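Local structure of cobalamin-binding protein (Desulfitobacterium hafniense, 4JGI) at residues D24-K29 against D33-L38; E37-F42 against D75-A80; T111-E114 against E119-D122; I131-V136 against E167-D172. The protein binds methylcobalamin through a Rossmann-type domain and probably serves as the corrinoid-carrying component of an O-demethylase system. All coordinates share one frame; numbering follows the deposited sequence.

Interaction 1. Residues D24-K29 against D33-L38; sequences DKVMAK and DAAQEL
Val-26 reaches across to the helix of 33-38 with both of its methyl groups, CG1 against Ala-34 and Ala-35, CG2 against Leu-38. Val-26 CG1 stands anti to the backbone N (chi1 168°) and is thereby carried over the backbone of the opposite helix, where it lies 3.7 Å from Ala-35 CA. Val-26 CG1 is also 4.0 Å from Ala-35 CB, so a small residue lets the valine approach the main chain itself. Val-26 CG2 takes the other branch and meets Leu-38 CD2 at 3.8 Å. The two segments belong to a helical hairpin: their axes approach to 9.3 Å and run at 159°, nearly antiparallel, with a short connection between helix 16-29 and helix 32-54. This hairpin is part of the N-terminal helical B12-binding region, as in the helical cap of methionine synthase. One turn on from Ala-34, Leu-38 extends its CG anti to the backbone N (chi1 -175°), which sends the leucine branch across the gap toward Val-26, where it also touches Val-22 and Val-23. Ala-34 adds its carbonyl C, 4.2 Å from Val-26 CG1, while its backbone N donates to Asp-31 OD2 in the link between the helices.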
loop_
_atom_site.group_PDB
_atom_site.type_symbol
_atom_site.label_atom_id
_atom_site.label_comp_id
_atom_site.label_asym_id
_atom_site.label_seq_id
_atom_site.Cartn_x
_atom_site.Cartn_y
_atom_site.Cartn_z
ATOM N N ASP A 24 14.463 0.094 -19.744
ATOM C CA ASP A 24 15.640 0.537 -20.501
ATOM C C ASP A 24 15.308 1.423 -21.700
ATOM O O ASP A 24 15.995 2.405 -21.913
ATOM C CB ASP A 24 16.441 -0.638 -20.989
ATOM C CG ASP A 24 17.083 -1.425 -19.865
ATOM O OD1 ASP A 24 17.143 -0.963 -18.685
ATOM O OD2 ASP A 24 17.515 -2.556 -20.178
ATOM N N LYS A 25 14.298 1.060 -22.461
ATOM C CA LYS A 25 13.845 1.875 -23.592
ATOM C C LYS A 25 13.390 3.285 -23.168
ATOM O O LYS A 25 13.728 4.313 -23.814
ATOM C CB LYS A 25 12.732 1.157 -24.332
ATOM C CG LYS A 25 13.266 0.047 -25.240
ATOM C CD LYS A 25 12.132 -0.752 -25.873
ATOM C CE LYS A 25 12.584 -2.113 -26.400
ATOM N NZ LYS A 25 11.498 -3.116 -26.252
ATOM N N VAL A 26 12.635 3.342 -22.080
ATOM C CA VAL A 26 12.192 4.610 -21.541
ATOM C C VAL A 26 13.359 5.428 -21.018
ATOM O O VAL A 26 13.433 6.649 -21.252
ATOM C CB VAL A 26 11.125 4.389 -20.461
ATOM C CG1 VAL A 26 10.853 5.669 -19.686
ATOM C CG2 VAL A 26 9.888 3.844 -21.128
ATOM N N MET A 27 14.271 4.803 -20.288
ATOM C CA MET A 27 15.380 5.589 -19.739
ATOM C C MET A 27 16.201 6.197 -20.904
ATOM O O MET A 27 16.617 7.353 -20.803
ATOM C CB MET A 27 16.257 4.779 -18.773
ATOM C CG MET A 27 15.649 4.475 -17.404
ATOM S SD MET A 27 16.842 3.426 -16.519
ATOM C CE MET A 27 17.621 2.215 -17.597
ATOM N N ALA A 28 16.339 5.472 -22.027
ATOM C CA ALA A 28 17.080 5.973 -23.199
ATOM C C ALA A 28 16.466 7.166 -23.856
ATOM O O ALA A 28 17.184 7.998 -24.379
ATOM C CB ALA A 28 17.197 4.905 -24.258
ATOM N N LYS A 29 15.149 7.231 -23.928
ATOM C CA LYS A 29 14.599 8.412 -24.598
ATOM C C LYS A 29 14.493 9.617 -23.647
ATOM O O LYS A 29 14.153 10.737 -24.071
ATOM C CB LYS A 29 13.329 8.129 -25.393
ATOM C CG LYS A 29 12.231 7.407 -24.682
ATOM C CD LYS A 29 11.095 7.109 -25.649
ATOM C CE LYS A 29 11.498 6.191 -26.804
ATOM N NZ LYS A 29 10.491 6.344 -27.884
ATOM N N ASP A 33 7.908 12.623 -19.150
ATOM C CA ASP A 33 6.473 12.325 -19.274
ATOM C C ASP A 33 6.278 10.807 -19.615
ATOM O O ASP A 33 5.344 10.159 -19.111
ATOM C CB ASP A 33 5.767 13.270 -20.265
ATOM C CG ASP A 33 5.584 14.718 -19.718
ATOM O OD1 ASP A 33 5.521 14.973 -18.478
ATOM O OD2 ASP A 33 5.472 15.618 -20.572
ATOM N N ALA A 34 7.154 10.228 -20.438
ATOM C CA ALA A 34 7.064 8.806 -20.768
ATOM C C ALA A 34 7.336 7.921 -19.564
ATOM O O ALA A 34 6.692 6.864 -19.384
ATOM C CB ALA A 34 8.018 8.428 -21.872
ATOM N N ALA A 35 8.328 8.319 -18.766
ATOM C CA ALA A 35 8.607 7.578 -17.504
ATOM C C ALA A 35 7.362 7.574 -16.613
ATOM O O ALA A 35 6.993 6.535 -16.064
ATOM C CB ALA A 35 9.769 8.227 -16.778
ATOM N N GLN A 36 6.731 8.733 -16.442
ATOM C CA GLN A 36 5.502 8.784 -15.638
ATOM C C GLN A 36 4.394 7.885 -16.221
ATOM O O GLN A 36 3.695 7.254 -15.454
ATOM C CB GLN A 36 4.914 10.227 -15.330
ATOM C CG GLN A 36 5.176 11.370 -16.272
ATOM C CD GLN A 36 5.007 12.750 -15.621
ATOM O OE1 GLN A 36 5.864 13.191 -14.838
ATOM N NE2 GLN A 36 3.916 13.454 -15.966
ATOM N N GLU A 37 4.215 7.812 -17.543
ATOM C CA GLU A 37 3.218 6.930 -18.108
ATOM C C GLU A 37 3.504 5.422 -17.809
ATOM O O GLU A 37 2.601 4.649 -17.531
ATOM C CB GLU A 37 3.036 7.134 -19.629
ATOM C CG GLU A 37 2.356 8.462 -19.995
ATOM C CD GLU A 37 2.306 8.797 -21.476
ATOM O OE1 GLU A 37 2.916 8.058 -22.293
ATOM O OE2 GLU A 37 1.653 9.828 -21.823
ATOM N N LEU A 38 4.792 5.067 -17.874
ATOM C CA LEU A 38 5.228 3.730 -17.614
ATOM C C LEU A 38 4.973 3.365 -16.147
ATOM O O LEU A 38 4.472 2.282 -15.842
ATOM C CB LEU A 38 6.689 3.522 -17.986
ATOM C CG LEU A 38 7.145 2.078 -17.826
ATOM C CD1 LEU A 38 6.357 1.097 -18.655
ATOM C CD2 LEU A 38 8.647 1.969 -18.119
#

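Interaction 2. Residues E37-F42 against D75-A80; sequences ELIKAF and DKLKPA
Leu-77 CD1 is the methyl on which all three contacts from 37-42 converge. The nearest partner of Leu-77 CD1 is Ile-39 CG1 at 3.8 Å, and the two side chains pass each other in opposite directions, so that they lie alongside one another. Leu-38 arrives at about a right angle to Leu-77, with Leu-38 CD2 4.2 Å from Leu-77 CD1. The looser member is Phe-42, whose CE2 stands 4.4 Å from Leu-77 CD1, approached obliquely. Because Leu-38, Ile-39 and Phe-42 are spaced i, i+1 and i+4 on helix 32-54, they present one patch toward helix 60-77. Behind this first shell, Leu-38 CD1 sits 3.8 Å above one face of the Phe-42 ring, offset toward the rim, and so helps to set how the ring lies. Farther out, Phe-42 also touches Leu-70 and Ala-73 of helix 60-77 and Ile-19 and Val-23 of helix 16-29, which places the contact inside the N-terminal helical bundle. With no hydrogen bond between the two segments and every touching atom a carbon, their attraction is dispersive and hydrophobic, and depends on shape rather than on bond direction.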
loop_
_atom_site.group_PDB
_atom_site.type_symbol
_atom_site.label_atom_id
_atom_site.label_comp_id
_atom_site.label_asym_id
_atom_site.label_seq_id
_atom_site.Cartn_x
_atom_site.Cartn_y
_atom_site.Cartn_z
ATOM N N GLU A 37 4.215 7.812 -17.543
ATOM C CA GLU A 37 3.218 6.930 -18.108
ATOM C C GLU A 37 3.504 5.422 -17.809
ATOM O O GLU A 37 2.601 4.649 -17.531
ATOM C CB GLU A 37 3.036 7.134 -19.629
ATOM C CG GLU A 37 2.356 8.462 -19.995
ATOM C CD GLU A 37 2.306 8.797 -21.476
ATOM O OE1 GLU A 37 2.916 8.058 -22.293
ATOM O OE2 GLU A 37 1.653 9.828 -21.823
ATOM N N LEU A 38 4.792 5.067 -17.874
ATOM C CA LEU A 38 5.228 3.730 -17.614
ATOM C C LEU A 38 4.973 3.365 -16.147
ATOM O O LEU A 38 4.472 2.282 -15.842
ATOM C CB LEU A 38 6.689 3.522 -17.986
ATOM C CG LEU A 38 7.145 2.078 -17.826
ATOM C CD1 LEU A 38 6.357 1.097 -18.655
ATOM C CD2 LEU A 38 8.647 1.969 -18.119
ATOM N N ILE A 39 5.270 4.288 -15.271
ATOM C CA ILE A 39 4.959 4.098 -13.837
ATOM C C ILE A 39 3.501 3.817 -13.614
ATOM O O ILE A 39 3.131 2.831 -12.912
ATOM C CB ILE A 39 5.409 5.302 -13.047
ATOM C CG1 ILE A 39 6.945 5.328 -13.018
ATOM C CG2 ILE A 39 4.853 5.294 -11.609
ATOM C CD1 ILE A 39 7.501 6.668 -12.604
ATOM N N LYS A 40 2.624 4.603 -14.252
ATOM C CA LYS A 40 1.193 4.352 -14.128
ATOM C C LYS A 40 0.782 2.972 -14.652
ATOM O O LYS A 40 -0.021 2.248 -14.053
ATOM C CB LYS A 40 0.382 5.444 -14.853
ATOM C CG LYS A 40 -1.125 5.365 -14.700
ATOM C CD LYS A 40 -1.807 6.337 -13.691
ATOM C CE LYS A 40 -3.343 6.098 -13.635
ATOM N NZ LYS A 40 -4.299 7.138 -13.053
ATOM N N ALA A 41 1.387 2.557 -15.761
ATOM C CA ALA A 41 1.114 1.250 -16.272
ATOM C C ALA A 41 1.553 0.123 -15.315
ATOM O O ALA A 41 0.860 -0.876 -15.149
ATOM C CB ALA A 41 1.777 1.063 -17.628
ATOM N N PHE A 42 2.755 0.275 -14.729
ATOM C CA PHE A 42 3.164 -0.662 -13.726
ATOM C C PHE A 42 2.261 -0.714 -12.504
ATOM O O PHE A 42 1.956 -1.810 -11.946
ATOM C CB PHE A 42 4.631 -0.414 -13.350
ATOM C CG PHE A 42 5.637 -0.763 -14.403
ATOM C CD1 PHE A 42 5.427 -1.756 -15.363
ATOM C CD2 PHE A 42 6.907 -0.145 -14.332
ATOM C CE1 PHE A 42 6.443 -2.133 -16.288
ATOM C CE2 PHE A 42 7.918 -0.526 -15.218
ATOM C CZ PHE A 42 7.666 -1.478 -16.208
ATOM N N ASP A 75 13.236 2.654 -8.825
ATOM C CA ASP A 75 14.576 3.146 -8.523
ATOM C C ASP A 75 15.285 3.474 -9.832
ATOM O O ASP A 75 16.072 4.429 -9.892
ATOM C CB ASP A 75 15.426 2.077 -7.773
ATOM C CG ASP A 75 14.960 1.794 -6.359
ATOM O OD1 ASP A 75 14.305 2.654 -5.746
ATOM O OD2 ASP A 75 15.327 0.682 -5.844
ATOM N N LYS A 76 15.028 2.687 -10.881
ATOM C CA LYS A 76 15.646 2.967 -12.153
ATOM C C LYS A 76 15.080 4.140 -12.862
ATOM O O LYS A 76 15.828 4.841 -13.558
ATOM C CB LYS A 76 15.548 1.804 -13.075
ATOM C CG LYS A 76 16.476 0.731 -12.694
ATOM C CD LYS A 76 16.389 -0.436 -13.643
ATOM C CE LYS A 76 17.051 -1.687 -13.044
ATOM N NZ LYS A 76 16.297 -2.207 -11.824
ATOM N N LEU A 77 13.783 4.358 -12.699
ATOM C CA LEU A 77 13.082 5.409 -13.399
ATOM C C LEU A 77 13.217 6.753 -12.753
ATOM O O LEU A 77 12.934 7.740 -13.390
ATOM C CB LEU A 77 11.613 5.045 -13.578
ATOM C CG LEU A 77 11.334 3.893 -14.578
ATOM C CD1 LEU A 77 9.929 3.336 -14.383
ATOM C CD2 LEU A 77 11.459 4.332 -16.019
ATOM N N LYS A 78 13.697 6.790 -11.518
ATOM C CA LYS A 78 13.800 8.064 -10.767
ATOM C C LYS A 78 14.663 9.175 -11.374
ATOM O O LYS A 78 14.288 10.327 -11.298
ATOM C CB LYS A 78 14.246 7.802 -9.340
ATOM C CG LYS A 78 13.031 7.664 -8.409
ATOM C CD LYS A 78 13.345 7.311 -6.943
ATOM C CE LYS A 78 14.698 7.820 -6.447
ATOM N NZ LYS A 78 14.844 9.308 -6.524
ATOM N N PRO A 79 15.823 8.835 -11.945
ATOM C CA PRO A 79 16.597 9.894 -12.595
ATOM C C PRO A 79 15.805 10.589 -13.706
ATOM O O PRO A 79 15.914 11.817 -13.855
ATOM C CB PRO A 79 17.821 9.153 -13.151
ATOM C CG PRO A 79 17.931 7.906 -12.296
ATOM C CD PRO A 79 16.520 7.536 -11.971
ATOM N N ALA A 80 14.991 9.813 -14.437
ATOM C CA ALA A 80 14.217 10.329 -15.588
ATOM C C ALA A 80 13.152 11.366 -15.205
ATOM O O ALA A 80 12.944 12.350 -15.921
ATOM C CB ALA A 80 13.567 9.175 -16.371
#

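Interaction 3. Residues T111-E114 against E119-D122; sequences TMAE and EVFD
The carboxylate of Glu-114 lies beside Val-120, with a water off each side of its plane, the first of them bonded to OE2. The contact lies within a beta-alpha-beta unit of the Rossmann-type domain, formed by strand 91-96, helix 104-115 and strand 119-122, the last an outer strand of the parallel sheet. The first water donates to Glu-114 OE2 and accepts from Val-120 N, 3.0 Å from each. The second lies on the opposite side, the side of the plane on which Val-120 CB is found, and donates to Val-120 O at 3.0 Å; its separation from OE2 is unusually short, which leaves the detail of that link doubtful. The acid therefore reaches Val-120 N through the first water, while the outer strand makes direct backbone bonds with Ala-90, Ile-92 and Leu-94. Glu-114 CG lies anti to the carbonyl carbon (chi1 -73°) and the chain is extended beyond it, crossing Val-120 at about a right angle, with Glu-114 CG 3.7 Å from Val-120 CG2. Elsewhere on the helix, Met-112 packs against Ala-199, a cobalamin-binding residue, and the side chain of Ala-113 is about 8 Å from the bound methylcobalamin. Ala-113 CB meets Val-120 CG2 at 3.8 Å, so one valine methyl touches both the alanine and the aliphatic stem of the glutamate.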
loop_
_atom_site.group_PDB
_atom_site.type_symbol
_atom_site.label_atom_id
_atom_site.label_comp_id
_atom_site.label_asym_id
_atom_site.label_seq_id
_atom_site.Cartn_x
_atom_site.Cartn_y
_atom_site.Cartn_z
ATOM N N THR A 111 5.982 -2.303 1.613
ATOM C CA THR A 111 6.889 -2.327 0.465
ATOM C C THR A 111 6.105 -1.857 -0.775
ATOM O O THR A 111 6.650 -1.058 -1.547
ATOM C CB THR A 111 7.456 -3.721 0.257
ATOM O OG1 THR A 111 8.151 -4.102 1.479
ATOM C CG2 THR A 111 8.360 -3.759 -0.989
ATOM N N MET A 112 4.892 -2.333 -1.001
ATOM C CA MET A 112 4.088 -1.928 -2.180
ATOM C C MET A 112 3.774 -0.457 -2.114
ATOM O O MET A 112 3.841 0.207 -3.123
ATOM C CB MET A 112 2.831 -2.744 -2.312
ATOM C CG MET A 112 3.132 -4.215 -2.609
ATOM S SD MET A 112 1.514 -4.998 -2.637
ATOM C CE MET A 112 1.915 -6.603 -3.301
ATOM N N ALA A 113 3.465 0.043 -0.932
ATOM C CA ALA A 113 3.072 1.453 -0.811
ATOM C C ALA A 113 4.244 2.391 -1.070
ATOM O O ALA A 113 4.129 3.397 -1.777
ATOM C CB ALA A 113 2.506 1.702 0.584
ATOM N N GLU A 114 5.425 2.035 -0.533
ATOM C CA GLU A 114 6.671 2.749 -0.763
ATOM C C GLU A 114 7.020 2.755 -2.282
ATOM O O GLU A 114 7.357 3.777 -2.809
ATOM C CB GLU A 114 7.822 2.233 0.147
ATOM C CG GLU A 114 7.612 2.680 1.574
ATOM C CD GLU A 114 8.766 2.257 2.550
ATOM O OE1 GLU A 114 9.384 1.175 2.305
ATOM O OE2 GLU A 114 9.023 2.986 3.569
ATOM N N GLU A 119 4.923 8.136 1.115
ATOM C CA GLU A 119 5.843 8.259 2.262
ATOM C C GLU A 119 5.187 7.523 3.430
ATOM O O GLU A 119 4.051 7.876 3.830
ATOM C CB GLU A 119 6.072 9.688 2.625
ATOM C CG GLU A 119 6.972 9.828 3.849
ATOM C CD GLU A 119 7.421 11.260 4.130
ATOM O OE1 GLU A 119 6.676 12.194 3.762
ATOM O OE2 GLU A 119 8.495 11.419 4.805
ATOM N N VAL A 120 5.801 6.431 3.889
ATOM C CA VAL A 120 5.206 5.576 4.829
ATOM C C VAL A 120 5.967 5.742 6.162
ATOM O O VAL A 120 7.216 5.549 6.232
ATOM C CB VAL A 120 5.204 4.121 4.336
ATOM C CG1 VAL A 120 4.648 3.213 5.408
ATOM C CG2 VAL A 120 4.437 3.969 2.994
ATOM N N PHE A 121 5.228 6.073 7.196
ATOM C CA PHE A 121 5.728 6.125 8.576
ATOM C C PHE A 121 5.313 4.819 9.283
ATOM O O PHE A 121 4.167 4.672 9.744
ATOM C CB PHE A 121 5.227 7.325 9.309
ATOM C CG PHE A 121 5.538 8.626 8.634
ATOM C CD1 PHE A 121 4.746 9.153 7.638
ATOM C CD2 PHE A 121 6.701 9.344 9.010
ATOM C CE1 PHE A 121 5.057 10.335 6.998
ATOM C CE2 PHE A 121 7.039 10.532 8.355
ATOM C CZ PHE A 121 6.186 11.028 7.360
ATOM N N ASP A 122 6.240 3.850 9.261
ATOM C CA ASP A 122 6.023 2.575 9.885
ATOM C C ASP A 122 6.333 2.573 11.345
ATOM O O ASP A 122 7.510 2.784 11.726
ATOM C CB ASP A 122 6.805 1.508 9.113
ATOM C CG ASP A 122 6.720 0.142 9.741
ATOM O OD1 ASP A 122 5.699 -0.174 10.387
ATOM O OD2 ASP A 122 7.680 -0.660 9.465
HETATM O O HOH W 1 8.582 5.920 2.947
HETATM O O HOH W 2 8.528 2.859 6.022
#

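Interaction 4. Residues I131-V136 against E167-D172; sequences IIVDKV and EGLRND
Val-133 and Val-136, one turn apart on helix 129-139, face the chain that leaves helix 151-166, with CA atoms nearest for Val-133 and Glu-167 (8.5 Å) and for Val-136 and Leu-169 (8.0 Å). Between those two loop residues Gly-168 takes a positive phi of 72° in a Schellman motif, and Glu-167 and Leu-169, on either side of it in sequence, both point toward the helix. Val-136 CG1 meets Leu-169 CD1 at 4.0 Å, and the two side chains slide past each other in opposite directions. Leu-169 CD1 is also 4.3 Å from Val-133 CG1, so the leucine tip spans both valines. Val-133 CG1 packs against Glu-167 CG at 3.9 Å, the side chains crossing at about a right angle. It is the methylene that touches: the glutamate chain bends at its second torsion (chi2 -55°), and OE1 forms a salt bridge with Lys-137, one residue beyond the helical segment. Val-136 rests on Val-144 of strand 143-147, while Val-133 touches Ala-163 of the adjacent helix 151-166. This is packing on the outer layer of a Rossmann-type alpha/beta sandwich, where the turn leading into strand 174-178 closes against the neighbouring helix.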
loop_
_atom_site.group_PDB
_atom_site.type_symbol
_atom_site.label_atom_id
_atom_site.label_comp_id
_atom_site.label_asym_id
_atom_site.label_seq_id
_atom_site.Cartn_x
_atom_site.Cartn_y
_atom_site.Cartn_z
ATOM N N ILE A 131 0.272 6.408 20.828
ATOM C CA ILE A 131 1.450 6.612 19.925
ATOM C C ILE A 131 1.057 6.797 18.458
ATOM O O ILE A 131 1.612 7.618 17.746
ATOM C CB ILE A 131 2.433 5.439 20.098
ATOM C CG1 ILE A 131 2.894 5.393 21.586
ATOM C CG2 ILE A 131 3.562 5.507 19.077
ATOM C CD1 ILE A 131 4.249 5.672 21.887
ATOM N N ILE A 132 0.107 5.986 17.986
ATOM C CA ILE A 132 -0.475 6.228 16.672
ATOM C C ILE A 132 -1.093 7.641 16.551
ATOM O O ILE A 132 -0.757 8.342 15.603
ATOM C CB ILE A 132 -1.514 5.189 16.289
ATOM C CG1 ILE A 132 -0.936 3.707 16.378
ATOM C CG2 ILE A 132 -2.162 5.488 14.926
ATOM C CD1 ILE A 132 -1.931 2.623 16.140
ATOM N N VAL A 133 -1.934 7.992 17.529
ATOM C CA VAL A 133 -2.543 9.310 17.472
ATOM C C VAL A 133 -1.519 10.441 17.520
ATOM O O VAL A 133 -1.595 11.429 16.720
ATOM C CB VAL A 133 -3.603 9.462 18.568
ATOM C CG1 VAL A 133 -4.108 10.930 18.650
ATOM C CG2 VAL A 133 -4.690 8.498 18.386
ATOM N N ASP A 134 -0.493 10.337 18.367
ATOM C CA ASP A 134 0.575 11.328 18.379
ATOM C C ASP A 134 1.317 11.467 17.054
ATOM O O ASP A 134 1.608 12.581 16.563
ATOM C CB ASP A 134 1.508 11.124 19.579
ATOM C CG ASP A 134 0.786 11.512 20.959
ATOM O OD1 ASP A 134 -0.336 12.111 20.972
ATOM O OD2 ASP A 134 1.289 11.189 22.048
ATOM N N LYS A 135 1.522 10.343 16.354
ATOM C CA LYS A 135 2.174 10.398 15.094
ATOM C C LYS A 135 1.302 11.095 14.012
ATOM O O LYS A 135 1.776 11.802 13.199
ATOM C CB LYS A 135 2.550 8.992 14.609
ATOM C CG LYS A 135 3.519 9.011 13.426
ATOM C CD LYS A 135 4.916 9.556 13.817
ATOM C CE LYS A 135 5.940 9.330 12.761
ATOM N NZ LYS A 135 7.244 9.795 13.361
ATOM N N VAL A 136 0.001 10.874 14.079
ATOM C CA VAL A 136 -0.940 11.520 13.149
ATOM C C VAL A 136 -0.924 13.026 13.396
ATOM O O VAL A 136 -0.855 13.797 12.439
ATOM C CB VAL A 136 -2.334 10.943 13.325
ATOM C CG1 VAL A 136 -3.378 11.767 12.592
ATOM C CG2 VAL A 136 -2.434 9.504 12.918
ATOM N N GLU A 167 -9.978 13.626 18.984
ATOM C CA GLU A 167 -8.984 14.637 18.770
ATOM C C GLU A 167 -9.315 15.508 17.584
ATOM O O GLU A 167 -8.509 16.343 17.277
ATOM C CB GLU A 167 -7.605 13.968 18.544
ATOM C CG GLU A 167 -7.130 13.202 19.758
ATOM C CD GLU A 167 -7.105 14.082 21.039
ATOM O OE1 GLU A 167 -6.697 15.280 21.007
ATOM O OE2 GLU A 167 -7.603 13.628 22.110
ATOM N N GLY A 168 -10.452 15.294 16.890
ATOM C CA GLY A 168 -10.771 16.135 15.713
ATOM C C GLY A 168 -9.924 15.905 14.469
ATOM O O GLY A 168 -9.797 16.752 13.603
ATOM N N LEU A 169 -9.285 14.754 14.442
ATOM C CA LEU A 169 -8.416 14.359 13.309
ATOM C C LEU A 169 -9.065 13.427 12.261
ATOM O O LEU A 169 -8.584 13.355 11.100
ATOM C CB LEU A 169 -7.134 13.711 13.830
ATOM C CG LEU A 169 -6.351 14.556 14.839
ATOM C CD1 LEU A 169 -5.329 13.639 15.507
ATOM C CD2 LEU A 169 -5.651 15.682 14.086
ATOM N N ARG A 170 -10.111 12.722 12.661
ATOM C CA ARG A 170 -10.676 11.616 11.863
ATOM C C ARG A 170 -11.206 12.052 10.517
ATOM O O ARG A 170 -11.096 11.389 9.503
ATOM C CB ARG A 170 -11.806 10.939 12.617
ATOM C CG ARG A 170 -12.623 9.898 11.792
ATOM C CD ARG A 170 -11.752 8.741 11.677
ATOM N NE ARG A 170 -12.549 7.707 10.909
ATOM C CZ ARG A 170 -12.496 7.552 9.594
ATOM N NH1 ARG A 170 -11.815 8.378 8.883
ATOM N NH2 ARG A 170 -13.002 6.483 9.027
ATOM N N ASN A 171 -11.851 13.185 10.469
ATOM C CA ASN A 171 -12.569 13.551 9.246
ATOM C C ASN A 171 -11.650 14.047 8.180
ATOM O O ASN A 171 -12.073 14.208 7.071
ATOM C CB ASN A 171 -13.560 14.638 9.576
ATOM C CG ASN A 171 -14.688 14.151 10.432
ATOM O OD1 ASN A 171 -15.082 12.988 10.385
ATOM N ND2 ASN A 171 -15.195 15.055 11.268
ATOM N N ASP A 172 -10.398 14.346 8.499
ATOM C CA ASP A 172 -9.463 14.778 7.504
ATOM C C ASP A 172 -8.451 13.697 7.068
ATOM O O ASP A 172 -7.423 14.022 6.436
ATOM C CB ASP A 172 -8.767 16.043 7.977
ATOM C CG ASP A 172 -9.723 17.270 7.979
ATOM O OD1 ASP A 172 -10.322 17.569 6.922
ATOM O OD2 ASP A 172 -9.884 17.916 9.046
#

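How the interactions relate
Interactions 1 and 2 are buried, wholly apolar side-chain contacts in the helical N-terminal region; they share Leu-38 on helix 32-54, have centres 7 Å apart and touch through Val-26 CG1 and Leu-77 CD2 (3.9 Å), so three helices meet in one continuous core. Interactions 3 and 4 belong to the Rossmann-type domain and are only partly buried. Each pairs aliphatic packing with a glutamate, whose acid group turns to water in 111-114/119-122 and to a lysine in 131-136/167-172. They connect where Phe-121 packs on Lys-135. Interaction 3 comes closer to the bound cobalamin (about 8 Å from the Ala-113 side chain) than interaction 4 (about 13 Å from that of Val-136).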